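Local coordinates for protein probable thiamine pyrophosphokinase (Staphylococcus saprophyticus, PDB 3L8M) that probably transfers a pyrophosphate group from ATP to thiamine to make thiamine diphosphate, as a thiamine pyrophosphokinase, at residues A[137-143]-A[195-200]; A[161-165]-A[172-176]; A[41-45]-A[84-90]; A[75-79]-A[109-115]. All blocks are in the same frame, centred on the assembly; numbering follows the deposited sequence.

Interaction 1. Residues A[137-143]-A[195-200]; sequences IQKGQFN and GNIEII
Ile199, the residue most covered by this contact, overlaps Ile137, with its CG1 4.2 Å from Ile137 CG2; both take the m rotamer at chi1. Two short antiparallel strands, 140-142 and 197-199, run beside each other 4.7 Å apart, with their directions at 166°. The register pairs Gly140 with Ile199 and Phe142 with Ile197 as hydrogen-bonded pairs, and places Gln141 opposite Glu198 in a non-hydrogen-bonded pair, CA to CA 4.1 Å. Four backbone bonds join them: Gly140 N to Ile199 O 3.1 Å, Ile199 N to Gly140 O 2.7 Å, Phe142 N to Ile197 O 2.9 Å, and Ile197 N to Phe142 O 3.0 Å. Gly140 sits at phi 152°, psi -171°, where a CB would be jammed against the carbonyl of Lys139 and crowded by the Phe142 ring. Phe142 (chi1 m) and Ile197 (chi1 t) share the face of Ile199, with Phe142 CB 4.5 Å from Ile197 CG2. Lys139 stretches out to give its NZ to Ile200 O at 2.6 Å. Strand 162-165 flanks 197-199 on its other edge, so 140-142 is an outermost strand, within this chain, of a four-stranded antiparallel sheet in the C-terminal, probably thiamine-binding, part.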
loop_
_atom_site.group_PDB
_atom_site.type_symbol
_atom_site.label_atom_id
_atom_site.label_comp_id
_atom_site.label_asym_id
_atom_site.label_seq_id
_atom_site.Cartn_x
_atom_site.Cartn_y
_atom_site.Cartn_z
ATOM N N ILE A 137 -19.316 23.222 -11.518
ATOM C CA ILE A 137 -20.305 22.363 -12.162
ATOM C C ILE A 137 -20.682 22.997 -13.483
ATOM O O ILE A 137 -21.210 24.107 -13.520
ATOM C CB ILE A 137 -21.581 22.193 -11.333
ATOM C CG1 ILE A 137 -21.244 21.656 -9.938
ATOM C CG2 ILE A 137 -22.517 21.219 -12.048
ATOM C CD1 ILE A 137 -22.465 21.477 -9.049
ATOM N N GLN A 138 -20.406 22.274 -14.561
ATOM C CA GLN A 138 -20.662 22.755 -15.908
ATOM C C GLN A 138 -22.057 22.404 -16.402
ATOM O O GLN A 138 -22.815 21.714 -15.714
ATOM C CB GLN A 138 -19.604 22.173 -16.842
ATOM C CG GLN A 138 -19.420 22.907 -18.145
ATOM C CD GLN A 138 -18.259 22.349 -18.939
ATOM O OE1 GLN A 138 -18.227 21.158 -19.257
ATOM N NE2 GLN A 138 -17.292 23.205 -19.257
ATOM N N LYS A 139 -22.390 22.891 -17.595
ATOM C CA LYS A 139 -23.696 22.640 -18.206
ATOM C C LYS A 139 -23.987 21.143 -18.228
ATOM O O LYS A 139 -23.185 20.346 -18.714
ATOM C CB LYS A 139 -23.728 23.207 -19.630
ATOM C CG LYS A 139 -25.025 22.966 -20.403
ATOM C CD LYS A 139 -24.928 23.554 -21.815
ATOM C CE LYS A 139 -26.064 23.089 -22.729
ATOM N NZ LYS A 139 -27.417 23.536 -22.289
ATOM N N GLY A 140 -25.140 20.770 -17.687
ATOM C CA GLY A 140 -25.515 19.370 -17.634
ATOM C C GLY A 140 -26.425 19.142 -16.448
ATOM O O GLY A 140 -26.868 20.100 -15.816
ATOM N N GLN A 141 -26.702 17.880 -16.145
ATOM C CA GLN A 141 -27.572 17.531 -15.028
ATOM C C GLN A 141 -26.776 16.698 -14.030
ATOM O O GLN A 141 -26.018 15.807 -14.421
ATOM C CB GLN A 141 -28.779 16.739 -15.537
ATOM C CG GLN A 141 -29.998 16.816 -14.634
ATOM C CD GLN A 141 -31.259 16.334 -15.323
ATOM O OE1 GLN A 141 -31.536 16.712 -16.465
ATOM N NE2 GLN A 141 -32.040 15.509 -14.627
ATOM N N PHE A 142 -26.943 16.989 -12.744
ATOM C CA PHE A 142 -26.207 16.269 -11.708
ATOM C C PHE A 142 -27.006 16.218 -10.407
ATOM O O PHE A 142 -27.928 17.007 -10.213
ATOM C CB PHE A 142 -24.863 16.966 -11.470
ATOM C CG PHE A 142 -24.048 17.157 -12.723
ATOM C CD1 PHE A 142 -23.274 16.119 -13.235
ATOM C CD2 PHE A 142 -24.075 18.371 -13.409
ATOM C CE1 PHE A 142 -22.543 16.286 -14.409
ATOM C CE2 PHE A 142 -23.347 18.550 -14.587
ATOM C CZ PHE A 142 -22.579 17.505 -15.086
ATOM N N ASN A 143 -26.650 15.289 -9.524
ATOM C CA ASN A 143 -27.336 15.146 -8.239
ATOM C C ASN A 143 -26.497 15.675 -7.075
ATOM O O ASN A 143 -26.006 16.803 -7.111
ATOM C CB ASN A 143 -27.686 13.677 -7.975
ATOM C CG ASN A 143 -28.786 13.161 -8.883
ATOM O OD1 ASN A 143 -29.231 12.023 -8.742
ATOM N ND2 ASN A 143 -29.230 13.995 -9.817
ATOM N N GLY A 195 -30.992 14.471 -4.176
ATOM C CA GLY A 195 -31.356 15.823 -4.589
ATOM C C GLY A 195 -30.930 16.042 -6.037
ATOM O O GLY A 195 -29.950 15.454 -6.501
ATOM N N ASN A 196 -31.661 16.896 -6.749
ATOM C CA ASN A 196 -31.361 17.143 -8.156
ATOM C C ASN A 196 -31.064 18.601 -8.496
ATOM O O ASN A 196 -31.613 19.521 -7.885
ATOM C CB ASN A 196 -32.526 16.648 -9.022
ATOM C CG ASN A 196 -32.979 15.245 -8.648
ATOM O OD1 ASN A 196 -33.494 15.015 -7.551
ATOM N ND2 ASN A 196 -32.786 14.297 -9.561
ATOM N N ILE A 197 -30.190 18.793 -9.481
ATOM C CA ILE A 197 -29.809 20.125 -9.939
ATOM C C ILE A 197 -29.368 20.038 -11.399
ATOM O O ILE A 197 -28.492 19.246 -11.751
ATOM C CB ILE A 197 -28.664 20.720 -9.064
ATOM C CG1 ILE A 197 -28.350 22.159 -9.498
ATOM C CG2 ILE A 197 -27.429 19.841 -9.145
ATOM C CD1 ILE A 197 -27.551 22.288 -10.787
ATOM N N GLU A 198 -29.985 20.849 -12.251
ATOM C CA GLU A 198 -29.651 20.841 -13.667
ATOM C C GLU A 198 -29.266 22.217 -14.180
ATOM O O GLU A 198 -30.024 23.179 -14.052
ATOM C CB GLU A 198 -30.828 20.310 -14.484
ATOM C CG GLU A 198 -30.598 20.341 -15.990
ATOM C CD GLU A 198 -31.772 19.781 -16.768
ATOM O OE1 GLU A 198 -31.732 19.800 -18.018
ATOM O OE2 GLU A 198 -32.737 19.317 -16.125
ATOM N N ILE A 199 -28.078 22.303 -14.765
ATOM C CA ILE A 199 -27.600 23.558 -15.310
ATOM C C ILE A 199 -28.009 23.605 -16.778
ATOM O O ILE A 199 -27.392 22.955 -17.625
ATOM C CB ILE A 199 -26.067 23.663 -15.204
ATOM C CG1 ILE A 199 -25.631 23.550 -13.738
ATOM C CG2 ILE A 199 -25.592 24.966 -15.832
ATOM C CD1 ILE A 199 -26.021 24.735 -12.865
ATOM N N ILE A 200 -29.062 24.364 -17.067
ATOM C CA ILE A 200 -29.557 24.501 -18.432
ATOM C C ILE A 200 -28.588 25.322 -19.271
ATOM O O ILE A 200 -28.379 25.043 -20.453
ATOM C CB ILE A 200 -30.945 25.180 -18.464
ATOM C CG1 ILE A 200 -32.030 24.203 -17.994
ATOM C CG2 ILE A 200 -31.257 25.650 -19.872
ATOM C CD1 ILE A 200 -31.875 23.720 -16.568
#

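Interaction 2. Residues A[161-165]-A[172-176]; sequences PTVIS and NLQNE
Pro161, Glu176 and Thr162 lose the most surface here, and they mark the open end of a short antiparallel hairpin made by strands 162-165 and 174-175. Pro161 O receives two bonds, one from Asn175 ND2 at 3.2 Å and a weak one from Glu176 N at 2.9 Å. Pro161 CG is modelled 3.0 Å from Glu176 CB, closer than a relaxed carbon-carbon contact, so nothing rests on that distance. The Glu176 side chain bends back over its partner strand (chi1 -117°, chi2 p, chi3 -61°), so that its OE2 comes 3.6 Å from Val163 CG2. Thr162 faces Asn175 in a non-hydrogen-bonded pair, CA to CA 4.4 Å; its own CA makes a CA-H...O contact with Gln174 O at 3.4 Å, and its CG2 (chi1 m) touches Leu173 CD1 at 3.5 Å. Next in register, Val163 and Gln174 form the hydrogen-bonded pair, with Val163 N to Gln174 O and Gln174 N to Val163 O both 2.8 Å, the second less sure because Gln174 N is crowded in the model. Beyond it Leu173 adopts phi 47°, psi 38°, and both Leu173 and Gln174 face Val163. Ile164 CD1 reaches Leu173 CD2 at 4.0 Å. On its other edge strand 162-165 pairs with strand 197-201, which leaves 174-175 outermost in this sheet within the chain. The arrangement is a beta hairpin with a G1 bulge, in the region assigned to the vitamin B1 binding domain.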
loop_
_atom_site.group_PDB
_atom_site.type_symbol
_atom_site.label_atom_id
_atom_site.label_comp_id
_atom_site.label_asym_id
_atom_site.label_seq_id
_atom_site.Cartn_x
_atom_site.Cartn_y
_atom_site.Cartn_z
ATOM N N PRO A 161 -26.484 31.960 -17.207
ATOM C CA PRO A 161 -26.629 30.728 -16.436
ATOM C C PRO A 161 -28.059 30.460 -15.977
ATOM O O PRO A 161 -28.610 31.219 -15.192
ATOM C CB PRO A 161 -25.732 30.981 -15.221
ATOM C CG PRO A 161 -25.791 32.453 -15.007
ATOM C CD PRO A 161 -26.696 32.975 -16.079
ATOM N N THR A 162 -28.646 29.372 -16.467
ATOM C CA THR A 162 -30.010 28.988 -16.097
ATOM C C THR A 162 -29.929 27.738 -15.241
ATOM O O THR A 162 -29.133 26.844 -15.513
ATOM C CB THR A 162 -30.879 28.715 -17.335
ATOM O OG1 THR A 162 -30.913 29.889 -18.159
ATOM C CG2 THR A 162 -32.295 28.362 -16.914
ATOM N N VAL A 163 -30.779 27.666 -14.226
ATOM C CA VAL A 163 -30.744 26.565 -13.273
ATOM C C VAL A 163 -32.100 26.052 -12.809
ATOM O O VAL A 163 -33.068 26.804 -12.735
ATOM C CB VAL A 163 -29.936 27.020 -12.023
ATOM C CG1 VAL A 163 -30.225 26.129 -10.829
ATOM C CG2 VAL A 163 -28.452 27.032 -12.355
ATOM N N ILE A 164 -32.145 24.765 -12.475
ATOM C CA ILE A 164 -33.360 24.123 -11.978
ATOM C C ILE A 164 -32.988 23.121 -10.877
ATOM O O ILE A 164 -32.233 22.176 -11.120
ATOM C CB ILE A 164 -34.102 23.370 -13.104
ATOM C CG1 ILE A 164 -34.447 24.337 -14.235
ATOM C CG2 ILE A 164 -35.366 22.727 -12.552
ATOM C CD1 ILE A 164 -35.196 23.704 -15.375
ATOM N N SER A 165 -33.513 23.339 -9.672
ATOM C CA SER A 165 -33.245 22.465 -8.529
ATOM C C SER A 165 -34.525 21.778 -8.059
ATOM O O SER A 165 -35.630 22.232 -8.359
ATOM C CB SER A 165 -32.642 23.268 -7.367
ATOM O OG SER A 165 -31.304 23.662 -7.632
ATOM N N ASN A 172 -36.872 26.823 -11.037
ATOM C CA ASN A 172 -37.279 26.156 -12.271
ATOM C C ASN A 172 -36.929 27.100 -13.419
ATOM O O ASN A 172 -37.462 28.205 -13.502
ATOM C CB ASN A 172 -38.784 25.862 -12.268
ATOM C CG ASN A 172 -39.172 24.785 -11.263
ATOM O OD1 ASN A 172 -39.105 24.992 -10.048
ATOM N ND2 ASN A 172 -39.576 23.625 -11.771
ATOM N N LEU A 173 -36.025 26.662 -14.293
ATOM C CA LEU A 173 -35.572 27.471 -15.420
ATOM C C LEU A 173 -35.261 28.857 -14.867
ATOM O O LEU A 173 -35.530 29.880 -15.499
ATOM C CB LEU A 173 -36.660 27.555 -16.498
ATOM C CG LEU A 173 -36.226 27.649 -17.971
ATOM C CD1 LEU A 173 -35.445 28.930 -18.231
ATOM C CD2 LEU A 173 -35.385 26.428 -18.326
ATOM N N GLN A 174 -34.693 28.870 -13.664
ATOM C CA GLN A 174 -34.345 30.109 -12.985
ATOM C C GLN A 174 -33.068 30.706 -13.562
ATOM O O GLN A 174 -31.999 30.091 -13.516
ATOM C CB GLN A 174 -34.167 29.852 -11.488
ATOM C CG GLN A 174 -34.335 31.088 -10.626
ATOM C CD GLN A 174 -35.740 31.664 -10.703
ATOM O OE1 GLN A 174 -36.725 30.974 -10.430
ATOM N NE2 GLN A 174 -35.838 32.936 -11.073
ATOM N N ASN A 175 -33.189 31.905 -14.115
ATOM C CA ASN A 175 -32.049 32.591 -14.698
ATOM C C ASN A 175 -31.200 33.210 -13.580
ATOM O O ASN A 175 -31.703 33.502 -12.492
ATOM C CB ASN A 175 -32.541 33.678 -15.656
ATOM C CG ASN A 175 -31.416 34.311 -16.447
ATOM O OD1 ASN A 175 -31.630 35.263 -17.196
ATOM N ND2 ASN A 175 -30.208 33.780 -16.295
ATOM N N GLU A 176 -29.913 33.397 -13.848
ATOM C CA GLU A 176 -29.004 33.983 -12.869
ATOM C C GLU A 176 -28.683 35.430 -13.226
ATOM O O GLU A 176 -27.624 35.718 -13.776
ATOM C CB GLU A 176 -27.705 33.174 -12.800
ATOM C CG GLU A 176 -27.446 32.516 -11.454
ATOM C CD GLU A 176 -28.489 31.474 -11.096
ATOM O OE1 GLU A 176 -29.681 31.835 -10.984
ATOM O OE2 GLU A 176 -28.112 30.294 -10.926
#

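Interaction 3. Residues A[41-45]-A[84-90]; sequences TPQFA and QAVKRGY
This is a buried side-chain contact between strand 44-46, the edge of the parallel part of the large sheet, and the C-terminal end of helix 77-87. The backbones stay well apart, the nearest CA atoms being those of Phe44 and Ala85 at 9.2 Å, and Phe44 (chi1 p, chi2 79°) spans the gap with the largest covered area of the contact, 88 Å². Its CZ lies 3.8 Å from Gln84 CB and 4.4 Å from Ala85 CB, and its CE2 is 3.5 Å from Arg88 CD. Phe44 CD2 lies over one face of the Arg88 guanidinium, an off-centre cation-pi contact with Arg88 CZ 4.4 Å from the centroid of the Phe44 ring and 28° off its normal. Arg88 is held there by its NH1, which bonds to Gln84 O at 2.9 Å and Gln84 OE1 at 2.8 Å; Gln84 uses m, m rotamers. At Gly89 (phi 92°) the helix closes in a Schellman motif, with Tyr90 N bonded to Ala85 O at 3.1 Å and Gly89 N to Val86 O at 3.2 Å. The turn delivers Tyr90 to Gln43, OH to CG 3.5 Å, and a water bridges Tyr90 OH (2.7 Å) and, weakly, Gln43 OE1 (3.4 Å). Arg88 O of a second subunit accepts from Arg88 NH2 of this chain. Such helix-on-strand packing is that of an alpha/beta catalytic domain, here at a subunit interface.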
loop_
_atom_site.group_PDB
_atom_site.type_symbol
_atom_site.label_atom_id
_atom_site.label_comp_id
_atom_site.label_asym_id
_atom_site.label_seq_id
_atom_site.Cartn_x
_atom_site.Cartn_y
_atom_site.Cartn_z
ATOM N N THR A 41 5.927 12.011 3.210
ATOM C CA THR A 41 6.719 12.210 2.000
ATOM C C THR A 41 5.812 12.547 0.820
ATOM O O THR A 41 5.014 11.728 0.377
ATOM C CB THR A 41 7.539 10.951 1.630
ATOM O OG1 THR A 41 8.430 10.625 2.704
ATOM C CG2 THR A 41 8.351 11.201 0.350
ATOM N N PRO A 42 5.925 13.770 0.296
ATOM C CA PRO A 42 5.107 14.197 -0.839
ATOM C C PRO A 42 5.489 13.430 -2.112
ATOM O O PRO A 42 6.662 13.185 -2.349
ATOM C CB PRO A 42 5.445 15.685 -0.967
ATOM C CG PRO A 42 5.942 16.061 0.405
ATOM C CD PRO A 42 6.758 14.877 0.794
ATOM N N GLN A 43 4.492 13.039 -2.903
ATOM C CA GLN A 43 4.727 12.355 -4.169
ATOM C C GLN A 43 5.610 13.301 -5.012
ATOM O O GLN A 43 6.451 12.863 -5.795
ATOM C CB GLN A 43 3.396 12.131 -4.901
ATOM C CG GLN A 43 2.381 11.268 -4.159
ATOM C CD GLN A 43 2.862 9.840 -3.990
ATOM O OE1 GLN A 43 3.368 9.230 -4.937
ATOM N NE2 GLN A 43 2.706 9.295 -2.787
ATOM N N PHE A 44 5.380 14.604 -4.847
ATOM C CA PHE A 44 6.134 15.644 -5.541
ATOM C C PHE A 44 5.684 17.016 -5.051
ATOM O O PHE A 44 4.614 17.152 -4.470
ATOM C CB PHE A 44 5.971 15.526 -7.064
ATOM C CG PHE A 44 4.602 15.864 -7.579
ATOM C CD1 PHE A 44 4.203 17.192 -7.731
ATOM C CD2 PHE A 44 3.725 14.854 -7.963
ATOM C CE1 PHE A 44 2.969 17.508 -8.263
ATOM C CE2 PHE A 44 2.474 15.160 -8.498
ATOM C CZ PHE A 44 2.096 16.496 -8.648
ATOM N N ALA A 45 6.501 18.031 -5.277
ATOM C CA ALA A 45 6.162 19.366 -4.821
ATOM C C ALA A 45 6.534 20.446 -5.827
ATOM O O ALA A 45 7.485 20.296 -6.593
ATOM C CB ALA A 45 6.856 19.640 -3.496
ATOM N N GLN A 84 0.071 18.860 -13.130
ATOM C CA GLN A 84 1.038 17.799 -12.896
ATOM C C GLN A 84 0.419 16.572 -12.251
ATOM O O GLN A 84 0.932 15.466 -12.422
ATOM C CB GLN A 84 2.190 18.301 -12.028
ATOM C CG GLN A 84 3.185 19.151 -12.777
ATOM C CD GLN A 84 3.777 18.422 -13.964
ATOM O OE1 GLN A 84 4.206 17.269 -13.852
ATOM N NE2 GLN A 84 3.816 19.095 -15.113
ATOM N N ALA A 85 -0.662 16.764 -11.494
ATOM C CA ALA A 85 -1.328 15.628 -10.857
ATOM C C ALA A 85 -2.186 14.929 -11.904
ATOM O O ALA A 85 -2.256 13.698 -11.941
ATOM C CB ALA A 85 -2.199 16.080 -9.683
ATOM N N VAL A 86 -2.839 15.722 -12.749
ATOM C CA VAL A 86 -3.688 15.175 -13.801
ATOM C C VAL A 86 -2.833 14.409 -14.814
ATOM O O VAL A 86 -3.282 13.432 -15.394
ATOM C CB VAL A 86 -4.513 16.300 -14.516
ATOM C CG1 VAL A 86 -5.195 15.753 -15.767
ATOM C CG2 VAL A 86 -5.590 16.830 -13.573
ATOM N N LYS A 87 -1.593 14.845 -15.012
ATOM C CA LYS A 87 -0.700 14.164 -15.944
ATOM C C LYS A 87 -0.307 12.768 -15.454
ATOM O O LYS A 87 -0.035 11.875 -16.260
ATOM C CB LYS A 87 0.573 14.987 -16.171
ATOM C CG LYS A 87 0.438 16.084 -17.197
ATOM C CD LYS A 87 1.785 16.737 -17.487
ATOM C CE LYS A 87 1.680 17.684 -18.667
ATOM N NZ LYS A 87 1.244 16.932 -19.878
ATOM N N ARG A 88 -0.264 12.591 -14.136
ATOM C CA ARG A 88 0.108 11.305 -13.544
ATOM C C ARG A 88 -1.098 10.375 -13.346
ATOM O O ARG A 88 -0.974 9.290 -12.779
ATOM C CB ARG A 88 0.829 11.536 -12.206
ATOM C CG ARG A 88 2.211 12.208 -12.346
ATOM C CD ARG A 88 2.742 12.728 -11.004
ATOM N NE ARG A 88 4.138 13.160 -11.064
ATOM C CZ ARG A 88 4.597 14.168 -11.806
ATOM N NH1 ARG A 88 3.770 14.868 -12.571
ATOM N NH2 ARG A 88 5.887 14.486 -11.782
ATOM N N GLY A 89 -2.268 10.803 -13.804
ATOM C CA GLY A 89 -3.445 9.955 -13.679
ATOM C C GLY A 89 -4.310 10.140 -12.444
ATOM O O GLY A 89 -5.189 9.323 -12.178
ATOM N N TYR A 90 -4.072 11.199 -11.681
ATOM C CA TYR A 90 -4.887 11.456 -10.495
ATOM C C TYR A 90 -6.226 12.016 -10.982
ATOM O O TYR A 90 -6.261 13.024 -11.687
ATOM C CB TYR A 90 -4.172 12.463 -9.581
ATOM C CG TYR A 90 -2.999 11.872 -8.807
ATOM C CD1 TYR A 90 -3.212 11.044 -7.711
ATOM C CD2 TYR A 90 -1.679 12.147 -9.174
ATOM C CE1 TYR A 90 -2.148 10.503 -6.992
ATOM C CE2 TYR A 90 -0.602 11.603 -8.465
ATOM C CZ TYR A 90 -0.849 10.784 -7.372
ATOM O OH TYR A 90 0.200 10.240 -6.669
HETATM O O HOH W 1 2.550 10.443 -7.955
#

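Interaction 4. Residues A[75-79]-A[109-115]; sequences DTDLA and ALQILEK
Ala109, on helix 103-113, meets the other helix first, its CB 3.7 Å from Leu78 CD2. One turn on, Ile112 makes the main contact: it points at helix 77-87 and, in an m, t rotamer, sets its CD1 3.5 Å from Ala79 CA, 3.7 Å from Ala79 CB and 3.6 Å from Leu78 CG. Leu78 takes the t, p rotamer, and the CA atoms of Ala79 and Ile112 are 6.3 Å apart, a close approach that the small Ala79 permits. Leu113 turns the other way, to strands 124-128 and 132-137. Past Leu113 the chain keeps a bond from Lys115 N to Ile112 O at 3.0 Å. Lys115 extends its long side chain (m, t, t, t) along the contact to bring NZ 3.5 Å from Asp75 OD1, a salt bridge at the partly exposed edge of the contact. On the opposing segment, Thr76 (chi1 p) is the N-cap of helix 77-87, its OG1 accepting from Ala79 N at 3.1 Å; the first turn of that helix, holding Leu78 and Ala79, is the part that meets Ile112. The result joins the beginning of one helix to the end of the next, across the connection through strand 92-96, as in the helical layers of alpha/beta domains built on parallel sheets.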
loop_
_atom_site.group_PDB
_atom_site.type_symbol
_atom_site.label_atom_id
_atom_site.label_comp_id
_atom_site.label_asym_id
_atom_site.label_seq_id
_atom_site.Cartn_x
_atom_site.Cartn_y
_atom_site.Cartn_z
ATOM N N ASP A 75 1.634 30.247 -15.238
ATOM C CA ASP A 75 0.658 29.682 -14.311
ATOM C C ASP A 75 1.165 29.739 -12.873
ATOM O O ASP A 75 2.380 29.761 -12.632
ATOM C CB ASP A 75 0.355 28.227 -14.675
ATOM C CG ASP A 75 -0.575 28.099 -15.866
ATOM O OD1 ASP A 75 -0.889 26.950 -16.246
ATOM O OD2 ASP A 75 -0.996 29.141 -16.416
ATOM N N THR A 76 0.232 29.767 -11.923
ATOM C CA THR A 76 0.582 29.799 -10.507
ATOM C C THR A 76 1.134 28.430 -10.092
ATOM O O THR A 76 1.015 27.457 -10.841
ATOM C CB THR A 76 -0.649 30.102 -9.634
ATOM O OG1 THR A 76 -1.610 29.049 -9.788
ATOM C CG2 THR A 76 -1.280 31.447 -10.035
ATOM N N ASP A 77 1.738 28.357 -8.906
ATOM C CA ASP A 77 2.288 27.099 -8.418
ATOM C C ASP A 77 1.186 26.060 -8.225
ATOM O O ASP A 77 1.373 24.868 -8.506
ATOM C CB ASP A 77 3.063 27.324 -7.113
ATOM C CG ASP A 77 4.339 28.135 -7.330
ATOM O OD1 ASP A 77 4.684 28.402 -8.496
ATOM O OD2 ASP A 77 5.001 28.502 -6.346
ATOM N N LEU A 78 0.021 26.515 -7.781
ATOM C CA LEU A 78 -1.095 25.605 -7.579
ATOM C C LEU A 78 -1.616 25.063 -8.909
ATOM O O LEU A 78 -1.993 23.895 -9.007
ATOM C CB LEU A 78 -2.242 26.306 -6.833
ATOM C CG LEU A 78 -3.520 25.459 -6.718
ATOM C CD1 LEU A 78 -3.158 24.146 -6.035
ATOM C CD2 LEU A 78 -4.621 26.204 -5.929
ATOM N N ALA A 79 -1.639 25.908 -9.939
ATOM C CA ALA A 79 -2.154 25.472 -11.236
ATOM C C ALA A 79 -1.252 24.422 -11.877
ATOM O O ALA A 79 -1.727 23.537 -12.589
ATOM C CB ALA A 79 -2.333 26.674 -12.170
ATOM N N ALA A 109 -7.218 30.133 -7.193
ATOM C CA ALA A 109 -7.546 28.734 -6.989
ATOM C C ALA A 109 -8.909 28.448 -7.624
ATOM O O ALA A 109 -9.132 27.351 -8.151
ATOM C CB ALA A 109 -7.541 28.396 -5.479
ATOM N N LEU A 110 -9.818 29.427 -7.594
ATOM C CA LEU A 110 -11.142 29.241 -8.204
ATOM C C LEU A 110 -11.050 29.219 -9.737
ATOM O O LEU A 110 -11.799 28.496 -10.405
ATOM C CB LEU A 110 -12.114 30.338 -7.760
ATOM C CG LEU A 110 -12.469 30.436 -6.272
ATOM C CD1 LEU A 110 -13.379 31.629 -6.060
ATOM C CD2 LEU A 110 -13.148 29.163 -5.794
ATOM N N GLN A 111 -10.128 30.001 -10.297
ATOM C CA GLN A 111 -9.952 30.012 -11.746
ATOM C C GLN A 111 -9.586 28.608 -12.259
ATOM O O GLN A 111 -10.042 28.192 -13.327
ATOM C CB GLN A 111 -8.876 31.022 -12.151
ATOM C CG GLN A 111 -9.259 32.471 -11.903
ATOM C CD GLN A 111 -8.144 33.436 -12.247
ATOM O OE1 GLN A 111 -6.970 33.068 -12.233
ATOM N NE2 GLN A 111 -8.509 34.677 -12.559
ATOM N N ILE A 112 -8.760 27.886 -11.504
ATOM C CA ILE A 112 -8.345 26.549 -11.910
ATOM C C ILE A 112 -9.527 25.586 -12.055
ATOM O O ILE A 112 -9.624 24.853 -13.045
ATOM C CB ILE A 112 -7.331 25.953 -10.917
ATOM C CG1 ILE A 112 -6.066 26.807 -10.893
ATOM C CG2 ILE A 112 -6.955 24.536 -11.333
ATOM C CD1 ILE A 112 -5.144 26.458 -9.759
ATOM N N LEU A 113 -10.429 25.593 -11.077
ATOM C CA LEU A 113 -11.593 24.723 -11.116
ATOM C C LEU A 113 -12.434 25.017 -12.357
ATOM O O LEU A 113 -13.147 24.153 -12.859
ATOM C CB LEU A 113 -12.467 24.940 -9.877
ATOM C CG LEU A 113 -11.960 24.635 -8.463
ATOM C CD1 LEU A 113 -12.925 25.253 -7.469
ATOM C CD2 LEU A 113 -11.864 23.140 -8.227
ATOM N N GLU A 114 -12.339 26.247 -12.844
ATOM C CA GLU A 114 -13.121 26.680 -13.994
ATOM C C GLU A 114 -12.447 26.441 -15.343
ATOM O O GLU A 114 -13.049 26.668 -16.391
ATOM C CB GLU A 114 -13.472 28.163 -13.818
ATOM C CG GLU A 114 -14.132 28.440 -12.460
ATOM C CD GLU A 114 -14.212 29.918 -12.110
ATOM O OE1 GLU A 114 -13.456 30.719 -12.697
ATOM O OE2 GLU A 114 -15.019 30.275 -11.229
ATOM N N LYS A 115 -11.202 25.981 -15.326
ATOM C CA LYS A 115 -10.511 25.719 -16.578
ATOM C C LYS A 115 -11.295 24.686 -17.390
ATOM O O LYS A 115 -11.663 23.620 -16.886
ATOM C CB LYS A 115 -9.091 25.221 -16.318
ATOM C CG LYS A 115 -8.185 26.269 -15.704
ATOM C CD LYS A 115 -6.728 25.955 -16.005
ATOM C CE LYS A 115 -5.820 27.122 -15.636
ATOM N NZ LYS A 115 -4.434 26.947 -16.163
#

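In the fold
Interactions 1 and 2 belong to one small antiparallel sheet and touch: Glu198 N lies 2.8 Å from Ile164 O, a probable hydrogen bond, and Ile199 packs on Val163. Both rest on main-chain pairing and have many exposed residues. Interactions 3 and 4 lie in the catalytic part of the chain, where each uses an opposite end of helix 77-87, their centres about 15 Å apart; side chains meet there without strand pairing. Interaction 3 is the most buried and adds a cation-pi contact beside another subunit, whereas interaction 4 combines an apolar centre with a salt bridge at its edge. Interactions 2 and 3 lie farthest apart, about 37 Å between centres.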